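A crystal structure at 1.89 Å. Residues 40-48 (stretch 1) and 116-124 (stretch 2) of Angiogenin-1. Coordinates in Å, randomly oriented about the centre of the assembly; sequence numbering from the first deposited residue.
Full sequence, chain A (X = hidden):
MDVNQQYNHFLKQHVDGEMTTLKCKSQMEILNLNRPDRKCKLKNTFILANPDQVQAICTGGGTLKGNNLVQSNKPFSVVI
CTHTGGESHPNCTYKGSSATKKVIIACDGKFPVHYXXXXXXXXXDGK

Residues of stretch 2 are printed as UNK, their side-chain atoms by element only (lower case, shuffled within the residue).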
# COMPACT_ATOMS: atom_id res chain seq x y z
N CYS A 40 -2.57 6.49 14.81
CA CYS A 40 -3.19 5.36 14.08
C CYS A 40 -3.37 5.80 12.63
O CYS A 40 -4.10 6.78 12.41
CB CYS A 40 -4.55 5.00 14.67
SG CYS A 40 -4.51 4.62 16.44
N LYS A 41 -2.68 5.17 11.68
CA LYS A 41 -2.90 5.49 10.25
C LYS A 41 -4.37 5.13 9.97
O LYS A 41 -4.82 4.08 10.45
CB LYS A 41 -1.87 4.77 9.37
CG LYS A 41 -1.82 5.29 7.95
CD LYS A 41 -0.83 4.59 7.06
CE LYS A 41 -0.80 5.17 5.68
NZ LYS A 41 -0.00 4.33 4.77
N LEU A 42 -5.12 5.99 9.29
CA LEU A 42 -6.60 5.82 9.14
C LEU A 42 -6.92 4.70 8.15
O LEU A 42 -8.04 4.18 8.22
CB LEU A 42 -7.24 7.15 8.72
CG LEU A 42 -7.16 8.24 9.80
CD1 LEU A 42 -7.65 9.57 9.30
CD2 LEU A 42 -7.91 7.81 11.06
N LYS A 43 -6.00 4.39 7.24
CA LYS A 43 -6.19 3.31 6.26
C LYS A 43 -4.85 2.90 5.66
O LYS A 43 -3.95 3.76 5.54
CB LYS A 43 -7.11 3.79 5.13
CG LYS A 43 -7.47 2.75 4.09
CD LYS A 43 -8.59 3.23 3.16
CE LYS A 43 -8.24 4.51 2.42
NZ LYS A 43 -7.30 4.25 1.30
N ASN A 44 -4.74 1.63 5.31
CA ASN A 44 -3.59 1.14 4.53
C ASN A 44 -4.07 -0.01 3.67
O ASN A 44 -4.78 -0.86 4.19
CB ASN A 44 -2.39 0.75 5.37
CG ASN A 44 -1.14 0.69 4.53
OD1 ASN A 44 -0.57 1.72 4.22
ND2 ASN A 44 -0.70 -0.52 4.20
N THR A 45 -3.69 0.01 2.40
CA THR A 45 -4.03 -1.02 1.40
C THR A 45 -2.77 -1.86 1.08
O THR A 45 -1.72 -1.27 0.72
CB THR A 45 -4.65 -0.38 0.16
OG1 THR A 45 -5.69 0.53 0.58
CG2 THR A 45 -5.18 -1.39 -0.82
N PHE A 46 -2.92 -3.17 1.18
CA PHE A 46 -1.89 -4.19 0.87
C PHE A 46 -2.25 -4.91 -0.43
O PHE A 46 -3.40 -5.30 -0.60
CB PHE A 46 -1.78 -5.19 2.03
CG PHE A 46 -1.40 -4.56 3.35
CD1 PHE A 46 -2.39 -4.08 4.20
CD2 PHE A 46 -0.08 -4.46 3.74
CE1 PHE A 46 -2.05 -3.51 5.42
CE2 PHE A 46 0.26 -3.87 4.95
CZ PHE A 46 -0.73 -3.39 5.79
N ILE A 47 -1.27 -5.04 -1.33
CA ILE A 47 -1.41 -5.76 -2.62
C ILE A 47 -0.90 -7.20 -2.43
O ILE A 47 0.23 -7.37 -1.96
CB ILE A 47 -0.66 -5.05 -3.75
CG1 ILE A 47 -1.03 -3.57 -3.85
CG2 ILE A 47 -0.88 -5.77 -5.06
CD1 ILE A 47 -0.07 -2.78 -4.67
N LEU A 48 -1.70 -8.18 -2.80
CA LEU A 48 -1.30 -9.61 -2.69
C LEU A 48 -0.63 -10.02 -4.01
O LEU A 48 -1.31 -10.62 -4.83
CB LEU A 48 -2.53 -10.46 -2.37
CG LEU A 48 -2.96 -10.45 -0.90
CD1 LEU A 48 -3.36 -9.06 -0.43
CD2 LEU A 48 -4.10 -11.43 -0.64
N UNK A 116 6.18 9.87 2.05
CA UNK A 116 5.83 10.13 3.47
C UNK A 116 4.98 9.00 4.06
O UNK A 116 4.70 9.05 5.27
c UNK A 116 5.11 11.48 3.63
o UNK A 116 5.64 13.77 3.26
c UNK A 116 6.05 12.67 3.70
o UNK A 116 7.19 12.49 4.18
N UNK A 117 4.57 8.03 3.24
CA UNK A 117 3.72 6.91 3.69
C UNK A 117 2.61 7.40 4.62
O UNK A 117 2.14 6.60 5.45
N UNK A 118 2.24 8.69 4.51
CA UNK A 118 1.12 9.32 5.26
C UNK A 118 -0.16 9.18 4.43
O UNK A 118 -1.23 9.54 4.92
c UNK A 118 1.94 11.62 4.47
o UNK A 118 2.07 11.09 3.35
c UNK A 118 1.42 10.78 5.62
o UNK A 118 2.24 12.82 4.71
N UNK A 119 -0.05 8.71 3.18
CA UNK A 119 -1.25 8.44 2.35
C UNK A 119 -1.25 6.94 2.03
O UNK A 119 -0.61 6.16 2.76
c UNK A 119 -1.30 10.82 1.45
c UNK A 119 -1.36 9.34 1.09
c UNK A 119 -2.65 9.07 0.30
N UNK A 120 -1.94 6.55 0.98
CA UNK A 120 -2.14 5.12 0.68
C UNK A 120 -2.22 4.99 -0.84
O UNK A 120 -2.40 6.00 -1.54
o UNK A 120 -4.93 2.84 1.64
o UNK A 120 -2.78 2.42 1.12
c UNK A 120 -3.42 4.67 1.40
c UNK A 120 -3.72 3.20 1.38
N UNK A 121 -2.12 3.78 -1.34
CA UNK A 121 -2.33 3.55 -2.78
C UNK A 121 -3.83 3.70 -3.03
O UNK A 121 -4.60 3.67 -2.05
c UNK A 121 -0.27 2.12 -2.99
c UNK A 121 -2.49 1.06 -2.44
c UNK A 121 -2.27 -0.29 -3.05
c UNK A 121 -1.79 2.18 -3.20
N UNK A 122 -4.20 3.87 -4.28
CA UNK A 122 -5.60 4.00 -4.69
C UNK A 122 -6.11 2.70 -5.24
O UNK A 122 -5.28 1.79 -5.54
N UNK A 123 -7.43 2.58 -5.35
CA UNK A 123 -8.12 1.41 -5.93
C UNK A 123 -9.21 1.95 -6.84
O UNK A 123 -9.78 3.07 -6.54
c UNK A 123 -9.62 1.18 -3.89
c UNK A 123 -8.69 0.46 -4.86
c UNK A 123 -10.35 0.24 -2.92
c UNK A 123 -7.57 -0.26 -4.14
N UNK A 124 -9.49 1.23 -7.91
CA UNK A 124 -10.56 1.61 -8.86
C UNK A 124 -11.03 0.39 -9.66
O UNK A 124 -10.23 -0.56 -9.84
c UNK A 124 -8.84 2.34 -10.58
o UNK A 124 -11.17 3.03 -10.65
c UNK A 124 -10.07 2.72 -9.79
O HOH W 1 -7.04 2.14 -1.16

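Position 116 carries four side-chain atoms, two carbons in line with two oxygens on the second. That short carboxylate identifies Asp 116; it makes no contact with stretch 1 and is poorly ordered.

Position 117 has backbone atoms and nothing beyond CA, so it is Gly 117. Its phi of 42° by itself favours glycine. Its carbonyl O lies 3.2 Å from Lys 41 NZ, a weak hydrogen bond donated by the amine.

At position 118 the pattern of two carbons, the second with two oxygens, recurs, giving Asp 118. CB points away from stretch 1, and the nearest approach of the side chain is 6.0 Å, from Asp 118 CB to Lys 41 CE, so the carboxylate takes no direct part; the backbone comes closer, with Asp 118 C 4.2 Å from Lys 41 CE.

Position 119 shows three carbons and no heteroatom, with the first carbon carrying the other two. This beta-branched fork is Val 119. Its side chain also points away, while its backbone O accepts a 2.8 Å hydrogen bond from Lys 41 NZ.

Position 120 again has two carbons and a terminal pair of oxygens, but here CB points toward stretch 1 and the oxygens meet donors there. The chain length and the paired oxygens specify Asp 120. OD2 receives Lys 43 NZ at 2.8 Å, a hydrogen bond within a salt bridge, and Thr 45 OG1 at 2.7 Å. OD1 accepts from the backbone N of Thr 45 at 2.9 Å with an N-H...acceptor angle of 155°, and takes a weak bond from the backbone N of position 121, also at 2.9 Å.

Position 121 has four carbons, forked at the first, with one arm two carbons long: Ile 121. Its chi1 of 60° (p) and chi2 of 165° (t) extend CD1 to 3.6 Å from Ile 47 CG1, and CG1 packs 3.7 Å from Thr 45 CB.

Position 122 lacks side-chain atoms and is Gly 122; it does not touch stretch 1.

Position 123 repeats the four-carbon fork with one longer arm, hence Ile 123. Its CG2 lies 4.2 Å from Thr 45 CG2, a marginal apolar contact.

Position 124 has one carbon bearing an oxygen and a carbon, which defines Thr 124; it lies out of reach of stretch 1.

The contact buries 398 Å² and centres on Asp 120, whose carboxylate spans the backbone and hydroxyl of Thr 45 and the amine of Lys 43. Lys 41, fully extended with all four chi angles t, reaches the carbonyls of 117 and 119 without a carboxylate partner on stretch 2; Asn 44 OD1 is a further acceptor for its NZ at 2.7 Å. One water links the stretches, donating to Thr 45 OG1 at 2.7 Å and to Ile 121 O at 3.0 Å. Beside this polar centre, Ile 121 packs against Thr 45 and Ile 47, adding apolar contact to a largely side-chain-mediated junction.

Stretch 2 (116-124) DGDVDIGIT
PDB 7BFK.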